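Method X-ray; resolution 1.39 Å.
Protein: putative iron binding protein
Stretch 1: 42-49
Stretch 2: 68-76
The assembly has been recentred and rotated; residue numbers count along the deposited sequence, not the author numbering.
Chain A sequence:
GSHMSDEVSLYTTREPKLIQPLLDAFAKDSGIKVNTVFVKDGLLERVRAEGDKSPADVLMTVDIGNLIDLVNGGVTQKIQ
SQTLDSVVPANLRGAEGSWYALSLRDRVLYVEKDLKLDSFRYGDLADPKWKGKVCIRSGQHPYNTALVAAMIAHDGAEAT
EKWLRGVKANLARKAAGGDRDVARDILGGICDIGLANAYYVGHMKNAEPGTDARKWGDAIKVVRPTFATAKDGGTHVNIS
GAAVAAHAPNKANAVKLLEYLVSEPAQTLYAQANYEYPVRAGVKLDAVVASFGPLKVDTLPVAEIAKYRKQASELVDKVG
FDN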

ATOM      1  N   GLY A  42      12.112   8.892   9.151  1.00 28.49           N
ATOM      2  CA  GLY A  42      13.112   8.432  10.099  1.00 28.15           C
ATOM      3  C   GLY A  42      12.530   7.858  11.380  1.00 27.71           C
ATOM      4  O   GLY A  42      13.064   8.077  12.467  1.00 27.73           O
ATOM      5  N   LEU A  43      11.442   7.105  11.255  1.00 26.94           N
ATOM      6  CA  LEU A  43      10.796   6.522  12.427  1.00 25.86           C
ATOM      7  C   LEU A  43      11.723   5.551  13.152  1.00 25.86           C
ATOM      8  O   LEU A  43      11.856   5.618  14.374  1.00 25.19           O
ATOM      9  CB  LEU A  43       9.491   5.826  12.036  1.00 25.54           C
ATOM     10  CG  LEU A  43       8.757   5.068  13.147  1.00 24.53           C
ATOM     11  CD1 LEU A  43       8.348   6.009  14.263  1.00 24.38           C
ATOM     12  CD2 LEU A  43       7.551   4.370  12.570  1.00 24.15           C
ATOM     13  N   LEU A  44      12.360   4.648  12.408  1.00 25.71           N
ATOM     14  CA  LEU A  44      13.318   3.708  12.994  1.00 26.05           C
ATOM     15  C   LEU A  44      14.364   4.442  13.819  1.00 26.86           C
ATOM     16  O   LEU A  44      14.666   4.059  14.943  1.00 26.04           O
ATOM     17  CB  LEU A  44      14.024   2.894  11.908  1.00 26.04           C
ATOM     18  CG  LEU A  44      15.208   2.021  12.337  1.00 25.60           C
ATOM     19  CD1 LEU A  44      14.791   1.040  13.413  1.00 25.78           C
ATOM     20  CD2 LEU A  44      15.800   1.296  11.150  1.00 25.44           C
ATOM     21  N   GLU A  45      14.906   5.504  13.240  1.00 27.98           N
ATOM     22  CA  GLU A  45      16.007   6.228  13.850  1.00 29.48           C
ATOM     23  C   GLU A  45      15.580   6.978  15.113  1.00 29.84           C
ATOM     24  O   GLU A  45      16.320   6.993  16.101  1.00 30.31           O
ATOM     25  CB  GLU A  45      16.636   7.180  12.820  1.00 30.06           C
ATOM     26  CG  GLU A  45      17.554   6.484  11.816  1.00 31.69           C
ATOM     27  CD  GLU A  45      16.836   5.779  10.665  1.00 34.05           C
ATOM     28  OE1 GLU A  45      15.637   6.056  10.394  1.00 34.95           O
ATOM     29  OE2 GLU A  45      17.490   4.936  10.012  1.00 36.14           O
ATOM     30  N   ARG A  46      14.391   7.584  15.093  1.00 30.08           N
ATOM     31  CA  ARG A  46      13.859   8.280  16.269  1.00 30.45           C
ATOM     32  C   ARG A  46      13.622   7.322  17.432  1.00 30.09           C
ATOM     33  O   ARG A  46      13.946   7.644  18.562  1.00 29.54           O
ATOM     34  CB  ARG A  46      12.553   9.018  15.956  1.00 31.21           C
ATOM     35  CG  ARG A  46      12.044   9.921  17.108  1.00 33.40           C
ATOM     36  CD  ARG A  46      10.618  10.417  16.930  1.00 36.33           C
ATOM     37  NE  ARG A  46      10.421  11.821  17.319  1.00 38.91           N
ATOM     38  CZ  ARG A  46       9.734  12.252  18.384  1.00 40.84           C
ATOM     39  NH1 ARG A  46       9.163  11.411  19.237  1.00 41.81           N
ATOM     40  NH2 ARG A  46       9.627  13.555  18.615  1.00 42.58           N
ATOM     41  N   VAL A  47      13.040   6.156  17.159  1.00 29.52           N
ATOM     42  CA  VAL A  47      12.715   5.214  18.229  1.00 29.44           C
ATOM     43  C   VAL A  47      13.992   4.622  18.836  1.00 29.78           C
ATOM     44  O   VAL A  47      14.106   4.521  20.050  1.00 29.18           O
ATOM     45  CB  VAL A  47      11.744   4.092  17.753  1.00 29.03           C
ATOM     46  CG1 VAL A  47      11.513   3.063  18.854  1.00 28.68           C
ATOM     47  CG2 VAL A  47      10.416   4.703  17.310  1.00 29.46           C
ATOM     48  N   ARG A  48      14.941   4.239  17.984  1.00 30.31           N
ATOM     49  CA  ARG A  48      16.239   3.727  18.438  1.00 31.00           C
ATOM     50  C   ARG A  48      16.971   4.748  19.315  1.00 30.82           C
ATOM     51  O   ARG A  48      17.561   4.386  20.336  1.00 30.50           O
ATOM     52  CB  ARG A  48      17.133   3.361  17.241  1.00 31.69           C
ATOM     53  CG  ARG A  48      17.098   1.892  16.842  1.00 34.05           C
ATOM     54  CD  ARG A  48      18.435   1.366  16.316  1.00 36.90           C
ATOM     55  NE  ARG A  48      18.757   1.929  15.003  1.00 39.12           N
ATOM     56  CZ  ARG A  48      18.889   1.236  13.870  1.00 40.24           C
ATOM     57  NH1 ARG A  48      18.741  -0.086  13.843  1.00 40.73           N
ATOM     58  NH2 ARG A  48      19.177   1.879  12.743  1.00 40.84           N
ATOM     59  N   ALA A  49      16.923   6.016  18.917  1.00 30.64           N
ATOM     60  CA  ALA A  49      17.638   7.084  19.616  1.00 30.89           C
ATOM     61  C   ALA A  49      17.019   7.392  20.974  1.00 30.92           C
ATOM     62  O   ALA A  49      17.708   7.837  21.892  1.00 31.28           O
ATOM     63  CB  ALA A  49      17.663   8.347  18.766  1.00 30.87           C
ATOM     64  N   ILE A  68       9.287  -4.034   7.985  1.00 19.70           N
ATOM     65  CA  ILE A  68      10.337  -5.022   8.209  1.00 20.97           C
ATOM     66  C   ILE A  68      11.605  -4.340   8.699  1.00 21.00           C
ATOM     67  O   ILE A  68      12.307  -4.886   9.540  1.00 20.91           O
ATOM     68  CB  ILE A  68      10.575  -5.856   6.927  1.00 22.04           C
ATOM     69  CG1 ILE A  68       9.285  -6.615   6.582  1.00 24.29           C
ATOM     70  CG2 ILE A  68      11.819  -6.762   7.069  1.00 22.60           C
ATOM     71  CD1 ILE A  68       9.353  -8.098   6.501  1.00 27.13           C
ATOM     72  N   ASP A  69      11.878  -3.132   8.216  1.00 20.81           N
ATOM     73  CA  ASP A  69      13.031  -2.378   8.695  1.00 20.94           C
ATOM     74  C   ASP A  69      12.917  -2.087  10.192  1.00 20.55           C
ATOM     75  O   ASP A  69      13.923  -2.102  10.905  1.00 21.09           O
ATOM     76  CB  ASP A  69      13.212  -1.076   7.910  1.00 21.36           C
ATOM     77  CG  ASP A  69      13.829  -1.298   6.535  1.00 23.73           C
ATOM     78  OD1 ASP A  69      13.979  -0.298   5.806  1.00 25.53           O
ATOM     79  OD2 ASP A  69      14.159  -2.417   6.094  1.00 24.61           O
ATOM     80  N   LEU A  70      11.706  -1.809  10.681  1.00 19.94           N
ATOM     81  CA  LEU A  70      11.512  -1.602  12.120  1.00 19.59           C
ATOM     82  C   LEU A  70      11.811  -2.880  12.896  1.00 19.50           C
ATOM     83  O   LEU A  70      12.475  -2.842  13.936  1.00 18.99           O
ATOM     84  CB  LEU A  70      10.083  -1.153  12.440  1.00 19.16           C
ATOM     85  CG  LEU A  70       9.632   0.181  11.858  1.00 19.78           C
ATOM     86  CD1 LEU A  70       8.143   0.390  12.077  1.00 19.19           C
ATOM     87  CD2 LEU A  70      10.432   1.337  12.439  1.00 21.02           C
ATOM     88  N   VAL A  71      11.345  -4.012  12.383  1.00 19.89           N
ATOM     89  CA  VAL A  71      11.524  -5.305  13.045  1.00 21.00           C
ATOM     90  C   VAL A  71      13.009  -5.657  13.065  1.00 21.83           C
ATOM     91  O   VAL A  71      13.575  -5.961  14.123  1.00 21.97           O
ATOM     92  CB  VAL A  71      10.676  -6.408  12.376  1.00 21.19           C
ATOM     93  CG1 VAL A  71      10.965  -7.773  12.993  1.00 22.28           C
ATOM     94  CG2 VAL A  71       9.194  -6.060  12.519  1.00 20.88           C
ATOM     95  N   ASN A  72      13.641  -5.575  11.899  1.00 22.91           N
ATOM     96  CA  ASN A  72      15.065  -5.872  11.777  1.00 23.58           C
ATOM     97  C   ASN A  72      15.935  -4.874  12.543  1.00 23.99           C
ATOM     98  O   ASN A  72      17.034  -5.225  13.006  1.00 25.09           O
ATOM     99  CB  ASN A  72      15.491  -5.922  10.306  1.00 24.11           C
ATOM    100  CG  ASN A  72      14.959  -7.137   9.578  1.00 25.93           C
ATOM    101  OD1 ASN A  72      14.963  -7.177   8.345  1.00 29.24           O
ATOM    102  ND2 ASN A  72      14.488  -8.133  10.325  1.00 27.15           N
ATOM    103  N   GLY A  73      15.442  -3.647  12.706  1.00 23.67           N
ATOM    104  CA  GLY A  73      16.142  -2.607  13.437  1.00 24.03           C
ATOM    105  C   GLY A  73      16.031  -2.677  14.956  1.00 23.88           C
ATOM    106  O   GLY A  73      16.611  -1.833  15.655  1.00 25.05           O
ATOM    107  N   GLY A  74      15.251  -3.636  15.462  1.00 23.31           N
ATOM    108  CA  GLY A  74      15.182  -3.956  16.885  1.00 22.82           C
ATOM    109  C   GLY A  74      14.265  -3.092  17.731  1.00 22.22           C
ATOM    110  O   GLY A  74      14.393  -3.063  18.964  1.00 22.81           O
ATOM    111  N   VAL A  75      13.319  -2.396  17.102  1.00 20.84           N
ATOM    112  CA  VAL A  75      12.474  -1.439  17.819  1.00 20.57           C
ATOM    113  C   VAL A  75      11.026  -1.909  17.964  1.00 19.44           C
ATOM    114  O   VAL A  75      10.153  -1.123  18.318  1.00 19.44           O
ATOM    115  CB  VAL A  75      12.530  -0.033  17.181  1.00 20.78           C
ATOM    116  CG1 VAL A  75      13.973   0.502  17.193  1.00 21.81           C
ATOM    117  CG2 VAL A  75      11.961  -0.011  15.763  1.00 21.06           C
ATOM    118  N   THR A  76      10.810  -3.196  17.715  1.00 19.38           N
ATOM    119  CA  THR A  76       9.523  -3.855  17.950  1.00 19.43           C
ATOM    120  C   THR A  76       9.638  -5.031  18.922  1.00 19.35           C
ATOM    121  O   THR A  76      10.746  -5.504  19.224  1.00 19.47           O
ATOM    122  CB  THR A  76       8.913  -4.368  16.605  1.00 19.54           C
ATOM    123  OG1 THR A  76       9.641  -5.500  16.103  1.00 19.25           O
ATOM    124  CG2 THR A  76       8.996  -3.312  15.493  1.00 20.37           C
TER

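A helix and a second stretch of the same chain that begins as a helix and leads into a turn, the two helices running in roughly the same direction with 26° between them, meet in a small and largely apolar contact that buries 348 Å², both sides summed. Leu-44 and Val-75 cover the most surface, 71 Å² each, and Leu-70 follows with 56 Å².

Leu-44 reaches across from the first helix. Its CA-to-CB bond points sideways to the second stretch, but with chi1 in t and chi2 in p the end of the side chain comes nearer. The branched tip then touches several neighbours: Leu-44 CD1 lies 3.8 Å from Val-75 CG2 and 3.9 Å from Gly-73 CA, while Leu-44 CD2 packs 3.9 Å from Asp-69 O. A leucine suits this position because its length spans the gap and its branched end can touch Asp-69, Gly-73 and Val-75 together, with CD1 making the contact to Val-75.

Gly-73 makes room for that tip. A CB built on it would point toward the first helix and lie only 2.5 Å from Leu-44 CD1, a clash, so the absence of a side chain lets the leucine settle against bare backbone. Gly-74, which touches nothing across the contact, has a different reason to be glycine: its phi of 83° is one that glycine adopts readily. It belongs to a Schellman motif, in which Gly-74 N bonds to Val-71 O at 3.2 Å and Val-75 N bonds weakly to Leu-70 O at 3.3 Å. This turn follows the last helical residues and leads into Val-75.

Val-75 is buried and points toward the first helix. Its compact, branched side chain meets Val-47, with Val-47 CG1 3.7 Å from Val-75 CB. Two short beta-branched side chains, each pointing toward the other stretch, pack closely. Val-75 CG1 also lies 3.4 Å from Arg-48 CG, so the aliphatic part of the arginine extends the apolar surface.

Leu-70 is buried too. Its CA-to-CB bond points sideways, but with chi1 in m and chi2 in t its end comes nearer: Leu-70 CD2 lies 3.8 Å from Leu-44 CA and 4.0 Å from Leu-44 CB, while Leu-70 CD1 packs 4.1 Å from Leu-43 CD2. A long, branched apolar side chain suits this place because it can touch both leucines.

The one hydrogen bond between the stretches comes from the exposed Arg-48: Arg-48 NH1 donates to Gly-73 O at 3.3 Å, with an N-H...O angle of 138°. Such long, bent geometry suggests a modest contribution. Arginine suits this place because its CG methylene can pack on Val-75 while its charged end reaches a backbone carbonyl.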